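Local structure of lipoprotein (Colwellia psychrerythraea, 3O0Y) at residues E456-F459 and L460-I463; I448-N451 and L452-A455; G332-G335 and E336-A340; E322-A326 and Q327-K331; P219-N222 and V223-K227. The protein is of unknown function but is a putative, mainly helical bacterial lipoprotein whose family is grouped with metallopeptidases, which may hint at a related activity. All coordinates share one frame; numbering follows the deposited sequence.

Contact 1 of 5, residues E456-F459 and L460-I463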
loop_
_atom_site.group_PDB
_atom_site.type_symbol
_atom_site.label_atom_id
_atom_site.label_comp_id
_atom_site.label_asym_id
_atom_site.label_seq_id
_atom_site.Cartn_x
_atom_site.Cartn_y
_atom_site.Cartn_z
ATOM N N GLU A 456 14.921 1.336 18.563
ATOM C CA GLU A 456 16.185 0.571 18.605
ATOM C C GLU A 456 16.507 -0.238 17.351
ATOM O O GLU A 456 17.644 -0.671 17.242
ATOM C CB GLU A 456 16.220 -0.318 19.814
ATOM C CG GLU A 456 15.478 -1.590 19.712
ATOM C CD GLU A 456 13.943 -1.547 19.781
ATOM O OE1 GLU A 456 13.226 -0.485 19.837
ATOM O OE2 GLU A 456 13.438 -2.687 19.807
ATOM N N LEU A 457 15.587 -0.364 16.384
ATOM C CA LEU A 457 15.832 -1.134 15.164
ATOM C C LEU A 457 16.451 -0.180 14.150
ATOM O O LEU A 457 16.177 1.026 14.150
ATOM C CB LEU A 457 14.518 -1.676 14.618
ATOM C CG LEU A 457 13.824 -2.703 15.522
ATOM C CD1 LEU A 457 12.524 -3.169 14.863
ATOM C CD2 LEU A 457 14.723 -3.902 15.882
ATOM N N PRO A 458 17.268 -0.719 13.276
ATOM C CA PRO A 458 17.735 0.010 12.104
ATOM C C PRO A 458 16.587 0.662 11.391
ATOM O O PRO A 458 15.484 0.088 11.337
ATOM C CB PRO A 458 18.371 -1.077 11.203
ATOM C CG PRO A 458 18.289 -2.302 11.890
ATOM C CD PRO A 458 17.582 -2.139 13.217
ATOM N N PHE A 459 16.798 1.855 10.841
ATOM C CA PHE A 459 15.675 2.653 10.374
ATOM C C PHE A 459 14.828 1.963 9.338
ATOM O O PHE A 459 13.599 1.963 9.445
ATOM C CB PHE A 459 16.063 4.002 9.805
ATOM C CG PHE A 459 14.896 4.835 9.453
ATOM C CD1 PHE A 459 14.239 5.572 10.388
ATOM C CD2 PHE A 459 14.483 4.886 8.146
ATOM C CE1 PHE A 459 13.125 6.359 9.997
ATOM C CE2 PHE A 459 13.388 5.610 7.765
ATOM C CZ PHE A 459 12.697 6.332 8.703
ATOM N N LEU A 460 15.420 1.267 8.382
ATOM C CA LEU A 460 14.564 0.658 7.382
ATOM C C LEU A 460 13.658 -0.449 7.957
ATOM O O LEU A 460 12.566 -0.710 7.421
ATOM C CB LEU A 460 15.420 0.069 6.258
ATOM C CG LEU A 460 16.008 1.086 5.263
ATOM C CD1 LEU A 460 16.815 0.343 4.121
ATOM C CD2 LEU A 460 14.963 2.019 4.655
ATOM N N ARG A 461 14.062 -1.012 9.090
ATOM C CA ARG A 461 13.209 -1.936 9.805
ATOM C C ARG A 461 12.003 -1.307 10.457
ATOM O O ARG A 461 10.984 -1.993 10.641
ATOM C CB ARG A 461 13.940 -2.744 10.870
ATOM C CG ARG A 461 14.744 -3.904 10.201
ATOM C CD ARG A 461 14.999 -4.997 11.237
ATOM N NE ARG A 461 13.780 -5.635 11.765
ATOM C CZ ARG A 461 13.747 -6.540 12.720
ATOM N NH1 ARG A 461 14.852 -6.973 13.353
ATOM N NH2 ARG A 461 12.583 -7.034 13.110
ATOM N N ARG A 462 12.075 -0.023 10.754
ATOM C CA ARG A 462 10.955 0.670 11.328
ATOM C C ARG A 462 9.815 0.992 10.337
ATOM O O ARG A 462 8.682 1.216 10.743
ATOM C CB ARG A 462 11.374 1.948 12.071
ATOM C CG ARG A 462 12.325 1.660 13.174
ATOM C CD ARG A 462 12.994 2.850 13.699
ATOM N NE ARG A 462 12.036 3.757 14.305
ATOM C CZ ARG A 462 12.328 5.006 14.695
ATOM N NH1 ARG A 462 13.572 5.468 14.590
ATOM N NH2 ARG A 462 11.420 5.760 15.285
ATOM N N ILE A 463 10.121 0.996 9.057
ATOM C CA ILE A 463 9.162 1.267 7.974
ATOM C C ILE A 463 9.092 0.145 6.933
ATOM O O ILE A 463 8.626 0.360 5.797
ATOM C CB ILE A 463 9.530 2.552 7.238
ATOM C CG1 ILE A 463 10.970 2.516 6.729
ATOM C CG2 ILE A 463 9.430 3.761 8.227
ATOM C CD1 ILE A 463 11.243 3.528 5.513
HETATM O O HOH W 1 16.069 3.890 13.973
#
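F459 and I463 cross at a slant, with ring atom CE2 of F459 lying 3.7 Å from CD1 of I463. The F459 ring is set opposite its own backbone N (chi1 -175°), on the side where the chain runs on toward I463. I463 places CG1 between its backbone N and carbonyl carbon (chi1 55°), and CD1 meets the ring from there. R462 approaches the same ring differently: its NH1 lies near the ring plane, at the edge, so the two flat groups do not stack. CD of R462 passes 3.7 Å from O of L457, and the guanidinium beyond reaches that carbonyl through a water. The water accepts from NH1 of R462 at 3.0 Å in the guanidinium plane and donates to O of L457 at 2.9 Å. NH2 of R462 bonds to O of L452. L457 meets R461 otherwise, by CD1 over one guanidinium face, 4.0 Å above the plane of R461 and toward its rim. NH1 of R461 is held by N105. Beneath these side chains the backbone turns tightly: N of R462 donates to O of F459 at 2.8 Å, a three-residue step, while the bonds to O of P458 are weak. The short turn 459-462 and the residues flanking it pack against two helices: L457 and R461 on 100-117, F459 and I463 on 27-44, with P458 and L460 touching both.

Contact 2 of 5, residues I448-N451 and L452-A455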
loop_
_atom_site.group_PDB
_atom_site.type_symbol
_atom_site.label_atom_id
_atom_site.label_comp_id
_atom_site.label_asym_id
_atom_site.label_seq_id
_atom_site.Cartn_x
_atom_site.Cartn_y
_atom_site.Cartn_z
ATOM N N ILE A 448 1.428 -0.249 12.087
ATOM C CA ILE A 448 2.481 0.670 11.531
ATOM C C ILE A 448 3.055 1.609 12.601
ATOM O O ILE A 448 4.246 1.822 12.707
ATOM C CB ILE A 448 1.916 1.429 10.332
ATOM C CG1 ILE A 448 1.853 0.468 9.150
ATOM C CG2 ILE A 448 2.721 2.717 9.965
ATOM C CD1 ILE A 448 1.052 0.952 7.999
ATOM N N ALA A 449 2.198 2.188 13.413
ATOM C CA ALA A 449 2.629 3.040 14.469
ATOM C C ALA A 449 3.488 2.332 15.514
ATOM O O ALA A 449 4.553 2.840 15.936
ATOM C CB ALA A 449 1.360 3.722 15.146
ATOM N N LEU A 450 3.097 1.108 15.903
ATOM C CA LEU A 450 3.975 0.316 16.780
ATOM C C LEU A 450 5.333 0.055 16.120
ATOM O O LEU A 450 6.343 0.119 16.789
ATOM C CB LEU A 450 3.288 -0.972 17.257
ATOM C CG LEU A 450 2.232 -0.784 18.318
ATOM C CD1 LEU A 450 1.402 -2.113 18.515
ATOM C CD2 LEU A 450 2.869 -0.283 19.706
ATOM N N ASN A 451 5.353 -0.273 14.829
ATOM C CA ASN A 451 6.620 -0.543 14.185
ATOM C C ASN A 451 7.489 0.718 14.192
ATOM O O ASN A 451 8.689 0.608 14.485
ATOM C CB ASN A 451 6.395 -0.968 12.774
ATOM C CG ASN A 451 7.603 -1.636 12.150
ATOM O OD1 ASN A 451 8.750 -1.640 12.703
ATOM N ND2 ASN A 451 7.383 -2.195 10.989
ATOM N N LEU A 452 6.874 1.896 13.964
ATOM C CA LEU A 452 7.657 3.121 13.994
ATOM C C LEU A 452 8.247 3.379 15.356
ATOM O O LEU A 452 9.397 3.843 15.477
ATOM C CB LEU A 452 6.788 4.304 13.633
ATOM C CG LEU A 452 6.420 4.451 12.200
ATOM C CD1 LEU A 452 5.332 5.636 12.089
ATOM C CD2 LEU A 452 7.639 4.662 11.249
ATOM N N ASP A 453 7.513 2.994 16.423
ATOM C CA ASP A 453 7.995 3.167 17.763
ATOM C C ASP A 453 9.236 2.283 18.186
ATOM O O ASP A 453 9.831 2.526 19.263
ATOM C CB ASP A 453 6.904 2.903 18.779
ATOM C CG ASP A 453 5.945 4.057 18.993
ATOM O OD1 ASP A 453 6.271 5.239 18.743
ATOM O OD2 ASP A 453 4.779 3.718 19.423
ATOM N N GLN A 454 9.604 1.293 17.384
ATOM C CA GLN A 454 10.758 0.451 17.662
ATOM C C GLN A 454 12.061 1.109 17.327
ATOM O O GLN A 454 12.784 0.748 16.383
ATOM C CB GLN A 454 10.589 -0.945 17.034
ATOM C CG GLN A 454 9.213 -1.592 17.334
ATOM C CD GLN A 454 8.798 -1.554 18.801
ATOM O OE1 GLN A 454 7.704 -1.027 19.120
ATOM N NE2 GLN A 454 9.641 -2.009 19.669
ATOM N N ALA A 455 12.376 2.136 18.086
ATOM C CA ALA A 455 13.414 3.035 17.683
ATOM C C ALA A 455 14.805 2.424 17.824
ATOM O O ALA A 455 15.778 3.016 17.300
ATOM C CB ALA A 455 13.361 4.324 18.549
#
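The C-terminal end of helix 444-452 passes here into an inverse gamma turn centred on Q454, with I448, A449 and N451 offering carbonyls to L452, D453 and Q454. The change of bonding step marks the exit. L452 N to I448 O (2.9 Å) and D453 N to A449 O (3.0 Å) are four-residue helical bonds, whereas Q454 N reaches N451 O at 3.1 Å over three residues. The turn itself is closed by a weak bond from A455 N to D453 O. Side chains lie back along the last helical turn. L452 lays CG alongside I448 O, 3.4 Å away, and its CD1 only grazes CG2 of I448. Q454 bends sharply at chi2 (-49°), folding its chain back over the carbonyls it has just left, with CG 3.4 Å from L450 O. An alanine here lacks CG and the amide, and the loss would probably leave L450 O without its cover and a gap beside the helix end. Around the turn, A449 packs on P382, L452 on I463 and N451 on A592, while OD1 of D453 is bonded to OG of S383. Nearer the backbone, CB of D453 sits 3.5 Å from L450 O.

Contact 3 of 5, residues G332-G335 and E336-A340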
loop_
_atom_site.group_PDB
_atom_site.type_symbol
_atom_site.label_atom_id
_atom_site.label_comp_id
_atom_site.label_asym_id
_atom_site.label_seq_id
_atom_site.Cartn_x
_atom_site.Cartn_y
_atom_site.Cartn_z
ATOM N N GLY A 332 -30.668 -17.703 -3.827
ATOM C CA GLY A 332 -29.602 -17.239 -4.716
ATOM C C GLY A 332 -28.226 -17.438 -4.078
ATOM O O GLY A 332 -28.084 -17.964 -2.929
ATOM N N THR A 333 -27.219 -17.008 -4.821
ATOM C CA THR A 333 -25.844 -17.152 -4.361
ATOM C C THR A 333 -25.610 -16.204 -3.186
ATOM O O THR A 333 -26.400 -15.257 -2.931
ATOM C CB THR A 333 -24.892 -16.816 -5.465
ATOM O OG1 THR A 333 -24.993 -15.426 -5.763
ATOM C CG2 THR A 333 -25.151 -17.707 -6.690
ATOM N N VAL A 334 -24.518 -16.454 -2.466
ATOM C CA VAL A 334 -24.100 -15.520 -1.435
ATOM C C VAL A 334 -23.934 -14.081 -2.033
ATOM O O VAL A 334 -24.353 -13.087 -1.497
ATOM C CB VAL A 334 -22.818 -16.006 -0.738
ATOM C CG1 VAL A 334 -22.282 -14.883 0.113
ATOM C CG2 VAL A 334 -23.103 -17.248 0.125
ATOM N N GLY A 335 -23.303 -13.983 -3.199
ATOM C CA GLY A 335 -23.145 -12.738 -3.841
ATOM C C GLY A 335 -24.424 -12.009 -4.188
ATOM O O GLY A 335 -24.545 -10.800 -3.946
ATOM N N GLU A 336 -25.391 -12.750 -4.711
ATOM C CA GLU A 336 -26.675 -12.183 -5.024
ATOM C C GLU A 336 -27.317 -11.624 -3.793
ATOM O O GLU A 336 -27.969 -10.582 -3.858
ATOM C CB GLU A 336 -27.568 -13.248 -5.657
ATOM C CG GLU A 336 -27.170 -13.373 -7.149
ATOM C CD GLU A 336 -27.617 -14.654 -7.819
ATOM O OE1 GLU A 336 -28.110 -15.599 -7.162
ATOM O OE2 GLU A 336 -27.344 -14.758 -9.045
ATOM N N ARG A 337 -27.183 -12.367 -2.700
ATOM C CA ARG A 337 -27.812 -11.940 -1.454
ATOM C C ARG A 337 -27.159 -10.658 -0.907
ATOM O O ARG A 337 -27.850 -9.729 -0.421
ATOM C CB ARG A 337 -27.848 -13.083 -0.425
ATOM C CG ARG A 337 -29.036 -14.014 -0.700
ATOM C CD ARG A 337 -29.062 -15.240 0.144
ATOM N NE ARG A 337 -28.044 -16.189 -0.317
ATOM C CZ ARG A 337 -27.644 -17.288 0.343
ATOM N NH1 ARG A 337 -28.153 -17.609 1.519
ATOM N NH2 ARG A 337 -26.700 -18.109 -0.190
ATOM N N MET A 338 -25.835 -10.565 -1.003
ATOM C CA MET A 338 -25.154 -9.367 -0.567
ATOM C C MET A 338 -25.498 -8.144 -1.435
ATOM O O MET A 338 -25.669 -7.020 -0.925
ATOM C CB MET A 338 -23.650 -9.598 -0.519
ATOM C CG MET A 338 -23.194 -10.675 0.509
ATOM S SD MET A 338 -23.694 -10.439 2.226
ATOM C CE MET A 338 -22.909 -8.832 2.560
ATOM N N VAL A 339 -25.661 -8.368 -2.732
ATOM C CA VAL A 339 -26.177 -7.292 -3.620
ATOM C C VAL A 339 -27.546 -6.807 -3.216
ATOM O O VAL A 339 -27.785 -5.609 -3.157
ATOM C CB VAL A 339 -26.173 -7.786 -5.066
ATOM C CG1 VAL A 339 -26.989 -6.838 -5.908
ATOM C CG2 VAL A 339 -24.734 -7.965 -5.563
ATOM N N ALA A 340 -28.445 -7.739 -2.874
ATOM C CA ALA A 340 -29.778 -7.422 -2.424
ATOM C C ALA A 340 -29.732 -6.609 -1.120
ATOM O O ALA A 340 -30.432 -5.605 -1.000
ATOM C CB ALA A 340 -30.628 -8.741 -2.153
#
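T333 and E336 form a capping box at the N terminus of helix 334-342, T333 being the N-cap. The box rests on two reciprocal hydrogen bonds. OG1 of T333 accepts from N of E336 at 2.9 Å, and OE1 of E336 accepts from N of T333, also at 2.9 Å and nearly straight (166°), though met from above the carboxylate plane. T333 can do this because OG1 stands between its own N and carbonyl carbon (chi1 67°). A carboxylate so close to the first turn probably gains from the helix dipole. G332 precedes the box with positive phi, and a CB there would run into OE1 of E336. A second group of bonds centres on O of T333, which accepts from two atoms of R337: backbone N at 3.0 Å, continuing the helix, and side-chain NE at 3.2 Å. The two reach it from opposite faces of the carbonyl plane, and O lies close to the guanidinium plane. The other ends of R337 tie back to the preceding chain, NH2 to OD1 of N321 and NH1 to O of Y329. Apolar contact is slighter and faces helix 302-326: V334 and M338 both touch M320, and within the turn CG1 of V334 is 4.3 Å from CG of M338. Apart from this apolar pair, a methyl meets a charged group: CG2 of V334 lies 3.7 Å from NH2 of R337.

Contact 4 of 5, residues E322-A326 and Q327-K331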
loop_
_atom_site.group_PDB
_atom_site.type_symbol
_atom_site.label_atom_id
_atom_site.label_comp_id
_atom_site.label_asym_id
_atom_site.label_seq_id
_atom_site.Cartn_x
_atom_site.Cartn_y
_atom_site.Cartn_z
ATOM N N GLU A 322 -24.715 -19.710 5.910
ATOM C CA GLU A 322 -25.392 -20.051 7.132
ATOM C C GLU A 322 -25.964 -18.854 7.901
ATOM O O GLU A 322 -27.088 -18.870 8.416
ATOM C CB GLU A 322 -24.484 -20.790 8.110
ATOM C CG GLU A 322 -24.018 -22.121 7.635
ATOM C CD GLU A 322 -25.068 -23.145 7.392
ATOM O OE1 GLU A 322 -26.187 -23.055 7.931
ATOM O OE2 GLU A 322 -24.722 -24.121 6.687
ATOM N N ILE A 323 -25.171 -17.804 7.947
ATOM C CA ILE A 323 -25.609 -16.598 8.615
ATOM C C ILE A 323 -26.771 -15.982 7.858
ATOM O O ILE A 323 -27.737 -15.532 8.471
ATOM C CB ILE A 323 -24.412 -15.652 8.806
ATOM C CG1 ILE A 323 -23.328 -16.299 9.669
ATOM C CG2 ILE A 323 -24.813 -14.239 9.251
ATOM C CD1 ILE A 323 -21.994 -15.574 9.584
ATOM N N LEU A 324 -26.655 -15.899 6.514
ATOM C CA LEU A 324 -27.726 -15.417 5.678
ATOM C C LEU A 324 -29.042 -16.151 5.879
ATOM O O LEU A 324 -30.093 -15.528 6.027
ATOM C CB LEU A 324 -27.323 -15.371 4.180
ATOM C CG LEU A 324 -26.371 -14.228 3.816
ATOM C CD1 LEU A 324 -25.574 -14.608 2.582
ATOM C CD2 LEU A 324 -27.137 -12.856 3.658
ATOM N N LEU A 325 -28.997 -17.479 5.852
ATOM C CA LEU A 325 -30.166 -18.275 6.027
ATOM C C LEU A 325 -30.840 -17.925 7.346
ATOM O O LEU A 325 -32.078 -17.778 7.396
ATOM C CB LEU A 325 -29.794 -19.783 6.097
ATOM C CG LEU A 325 -29.445 -20.372 4.743
ATOM C CD1 LEU A 325 -28.997 -21.826 4.927
ATOM C CD2 LEU A 325 -30.564 -20.361 3.801
ATOM N N ALA A 326 -30.036 -17.744 8.408
ATOM C CA ALA A 326 -30.560 -17.489 9.705
ATOM C C ALA A 326 -31.277 -16.116 9.782
ATOM O O ALA A 326 -32.122 -15.884 10.670
ATOM C CB ALA A 326 -29.461 -17.580 10.797
ATOM N N GLN A 327 -30.903 -15.209 8.918
ATOM C CA GLN A 327 -31.571 -13.900 8.785
ATOM C C GLN A 327 -32.742 -13.916 7.844
ATOM O O GLN A 327 -33.416 -12.882 7.674
ATOM C CB GLN A 327 -30.579 -12.815 8.319
ATOM C CG GLN A 327 -29.469 -12.516 9.307
ATOM C CD GLN A 327 -30.015 -12.192 10.658
ATOM O OE1 GLN A 327 -30.859 -11.306 10.797
ATOM N NE2 GLN A 327 -29.454 -12.808 11.650
ATOM N N GLY A 328 -32.988 -15.062 7.179
ATOM C CA GLY A 328 -34.125 -15.191 6.285
ATOM C C GLY A 328 -33.817 -14.952 4.799
ATOM O O GLY A 328 -34.744 -14.791 3.990
ATOM N N TYR A 329 -32.542 -14.908 4.475
ATOM C CA TYR A 329 -32.055 -14.667 3.111
ATOM C C TYR A 329 -31.609 -15.986 2.534
ATOM O O TYR A 329 -30.502 -16.417 2.794
ATOM C CB TYR A 329 -30.946 -13.640 3.109
ATOM C CG TYR A 329 -31.449 -12.242 3.334
ATOM C CD1 TYR A 329 -31.600 -11.359 2.262
ATOM C CD2 TYR A 329 -31.841 -11.813 4.606
ATOM C CE1 TYR A 329 -32.134 -10.074 2.474
ATOM C CE2 TYR A 329 -32.389 -10.555 4.803
ATOM C CZ TYR A 329 -32.491 -9.679 3.775
ATOM O OH TYR A 329 -33.068 -8.403 3.947
ATOM N N THR A 330 -32.518 -16.647 1.794
ATOM C CA THR A 330 -32.367 -18.041 1.511
ATOM C C THR A 330 -32.286 -18.300 -0.016
ATOM O O THR A 330 -32.037 -19.429 -0.412
ATOM C CB THR A 330 -33.536 -18.889 2.038
ATOM O OG1 THR A 330 -34.635 -18.660 1.192
ATOM C CG2 THR A 330 -33.943 -18.476 3.459
ATOM N N LYS A 331 -32.478 -17.289 -0.829
ATOM C CA LYS A 331 -32.524 -17.467 -2.314
ATOM C C LYS A 331 -31.265 -16.902 -2.959
ATOM O O LYS A 331 -30.861 -15.758 -2.700
ATOM C CB LYS A 331 -33.785 -16.770 -2.906
ATOM C CG LYS A 331 -35.098 -16.733 -2.011
ATOM C CD LYS A 331 -36.388 -15.843 -2.577
ATOM C CE LYS A 331 -37.106 -14.820 -1.536
ATOM N NZ LYS A 331 -37.912 -15.312 -0.290
HETATM O O HOH W 2 -27.524 -14.798 11.281
#
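L324 sets CG opposite its own carbonyl carbon (chi1 -74°), which lets CD2 of L324 come to 3.9 Å from CB of Y329, the two side chains meeting at a slant. In Y329 the same torsion (chi1 -74°) turns the ring, which has L324 O at its edge, near the ring plane. The bent chain of Q327 folds the amide back toward the helix, where NE2 of Q327 gives a hydrogen bond to a water at 2.8 Å and that water donates to I323 O. The backbone explains why L324 and Y329 can touch: helix 302-326 ends in a Schellman motif, with G328 at positive phi (96°). Y329 N spans five residues to reach L324 O at 3.0 Å, and G328 N reaches L325 O at 2.9 Å. The contact of L324 with Y329 is thus the apolar pair that straddles such a motif. At its far end Y329 bonds through OH to OE2 of E344, and a Tris molecule, probably from the crystallisation liquor, is weakly bonded there. L324 is packed further by L495, V334 and L341. Beyond the glycine, L325 crosses T330 at about a right angle, with CD2 of L325 3.7 Å from CA of T330.

Contact 5 of 5, residues P219-N222 and V223-K227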
loop_
_atom_site.group_PDB
_atom_site.type_symbol
_atom_site.label_atom_id
_atom_site.label_comp_id
_atom_site.label_asym_id
_atom_site.label_seq_id
_atom_site.Cartn_x
_atom_site.Cartn_y
_atom_site.Cartn_z
ATOM N N PRO A 219 -4.751 21.304 -9.224
ATOM C CA PRO A 219 -4.585 21.084 -7.784
ATOM C C PRO A 219 -3.254 21.511 -7.209
ATOM O O PRO A 219 -3.190 21.878 -6.032
ATOM C CB PRO A 219 -4.794 19.582 -7.644
ATOM C CG PRO A 219 -5.752 19.258 -8.721
ATOM C CD PRO A 219 -5.405 20.132 -9.866
ATOM N N PHE A 220 -2.197 21.437 -7.983
ATOM C CA PHE A 220 -0.902 21.929 -7.472
ATOM C C PHE A 220 -1.032 23.386 -6.991
ATOM O O PHE A 220 -0.417 23.779 -6.002
ATOM C CB PHE A 220 0.173 21.859 -8.552
ATOM C CG PHE A 220 0.974 20.546 -8.607
ATOM C CD1 PHE A 220 1.509 19.953 -7.500
ATOM C CD2 PHE A 220 1.255 19.981 -9.866
ATOM C CE1 PHE A 220 2.304 18.794 -7.617
ATOM C CE2 PHE A 220 2.025 18.846 -9.978
ATOM C CZ PHE A 220 2.547 18.258 -8.851
ATOM N N VAL A 221 -1.715 24.220 -7.791
ATOM C CA VAL A 221 -2.012 25.639 -7.414
ATOM C C VAL A 221 -3.015 25.757 -6.264
ATOM O O VAL A 221 -2.788 26.488 -5.300
ATOM C CB VAL A 221 -2.570 26.411 -8.581
ATOM C CG1 VAL A 221 -2.782 27.895 -8.147
ATOM C CG2 VAL A 221 -1.634 26.265 -9.787
ATOM N N ASN A 222 -4.151 25.079 -6.363
ATOM C CA ASN A 222 -5.180 25.208 -5.338
ATOM C C ASN A 222 -4.750 24.727 -3.937
ATOM O O ASN A 222 -5.085 25.345 -2.915
ATOM C CB ASN A 222 -6.475 24.530 -5.827
ATOM C CG ASN A 222 -7.175 25.290 -6.983
ATOM O OD1 ASN A 222 -7.907 24.687 -7.783
ATOM N ND2 ASN A 222 -6.996 26.571 -7.034
ATOM N N VAL A 223 -4.002 23.616 -3.878
ATOM C CA VAL A 223 -3.421 23.190 -2.634
ATOM C C VAL A 223 -2.462 24.222 -2.110
ATOM O O VAL A 223 -2.454 24.544 -0.940
ATOM C CB VAL A 223 -2.672 21.831 -2.834
ATOM C CG1 VAL A 223 -1.837 21.545 -1.564
ATOM C CG2 VAL A 223 -3.758 20.729 -3.188
ATOM N N PHE A 224 -1.594 24.720 -2.966
ATOM C CA PHE A 224 -0.675 25.722 -2.536
ATOM C C PHE A 224 -1.433 26.967 -2.004
ATOM O O PHE A 224 -1.078 27.517 -0.938
ATOM C CB PHE A 224 0.243 26.121 -3.666
ATOM C CG PHE A 224 1.318 27.049 -3.234
ATOM C CD1 PHE A 224 2.488 26.585 -2.724
ATOM C CD2 PHE A 224 1.135 28.421 -3.325
ATOM C CE1 PHE A 224 3.510 27.481 -2.336
ATOM C CE2 PHE A 224 2.119 29.321 -2.930
ATOM C CZ PHE A 224 3.294 28.867 -2.428
ATOM N N ARG A 225 -2.514 27.367 -2.685
ATOM C CA ARG A 225 -3.251 28.542 -2.205
ATOM C C ARG A 225 -3.813 28.300 -0.808
ATOM O O ARG A 225 -3.820 29.191 0.015
ATOM C CB ARG A 225 -4.416 28.896 -3.131
ATOM C CG ARG A 225 -4.094 29.453 -4.453
ATOM C CD ARG A 225 -5.409 29.687 -5.316
ATOM N NE ARG A 225 -5.143 30.573 -6.432
ATOM C CZ ARG A 225 -5.237 30.234 -7.714
ATOM N NH1 ARG A 225 -5.696 29.015 -8.095
ATOM N NH2 ARG A 225 -4.944 31.151 -8.626
ATOM N N GLU A 226 -4.364 27.120 -0.566
ATOM C CA GLU A 226 -4.981 26.838 0.711
ATOM C C GLU A 226 -3.973 26.789 1.852
ATOM O O GLU A 226 -4.203 27.358 2.925
ATOM C CB GLU A 226 -5.788 25.538 0.689
ATOM C CG GLU A 226 -6.213 25.153 2.152
ATOM C CD GLU A 226 -7.398 24.173 2.296
ATOM O OE1 GLU A 226 -7.979 23.727 1.259
ATOM O OE2 GLU A 226 -7.739 23.854 3.475
ATOM N N LYS A 227 -2.814 26.198 1.599
ATOM C CA LYS A 227 -1.758 26.128 2.614
ATOM C C LYS A 227 -1.038 27.456 2.836
ATOM O O LYS A 227 -0.866 27.875 3.985
ATOM C CB LYS A 227 -0.792 25.003 2.244
ATOM C CG LYS A 227 -1.503 23.661 2.336
ATOM C CD LYS A 227 -0.562 22.443 2.283
ATOM C CE LYS A 227 -1.339 21.096 2.285
ATOM N NZ LYS A 227 -0.450 19.869 2.343
#
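P219-N222 and V223-K227 form the opening turns of one helix, 219-228, joined by four-residue backbone bonds of uneven strength. V223 N reaches P219 O at 2.9 Å and R225 N reaches V221 O at 2.8 Å. E226 N is 3.0 Å from N222 O. F224 N to F220 O is weak at 3.4 Å, and F220 O also accepts from OH of Y167. Against this frame R225 lies side by side with V221 and with N222, pointing the same way as each. R225 runs extended from CG to NE, which carries its guanidinium back along the helix to the level of V221. CG1 of V221 sits over one guanidinium face of R225, offset toward the rim and only 3.1 Å above the plane, so packing there is tight. The N222 amide comes to the guanidinium edge instead, the two planes 37° apart. NH1 of R225 is anchored to O of E216, before the helix. A leucine in place of R225 would probably leave O of E216 without its donor and take the flat cover from V221. A further methyl, CG2 of V223, presses to 3.1 Å from P219 O. F220 and F224 turn another way: F220 touches helices 144-154, 161-172 and 236-268, and F224 the last two, its ring meeting that of Y167. A proline in the first turn, where no backbone donor is needed, is common at a helix start; F220, V221 and F224 buried against other helices, with E226 exposed, are consistent with an amphipathic helix.

How the contacts relate
From the N terminus the order is contact 5, contact 4, contact 3, contact 2, contact 1. Each lies within one continuous stretch, so none nests in or crosses another. Contact 5 starts helix 219-228 and stands alone, about 18 Å (nearest atoms) from contact 2, the closest of the others. Contact 4 ends helix 302-326 and contact 3 begins helix 334-342; their centres are about 10 Å apart, and the two close the short loop joining these helices. Contacts 2 and 1 do the same for helices 444-452 and 459-462, with centres about 8 Å apart. The two pairs lie far apart: the centres of contacts 1 and 4 are about 48 Å apart, on opposite sides of the chain's centre.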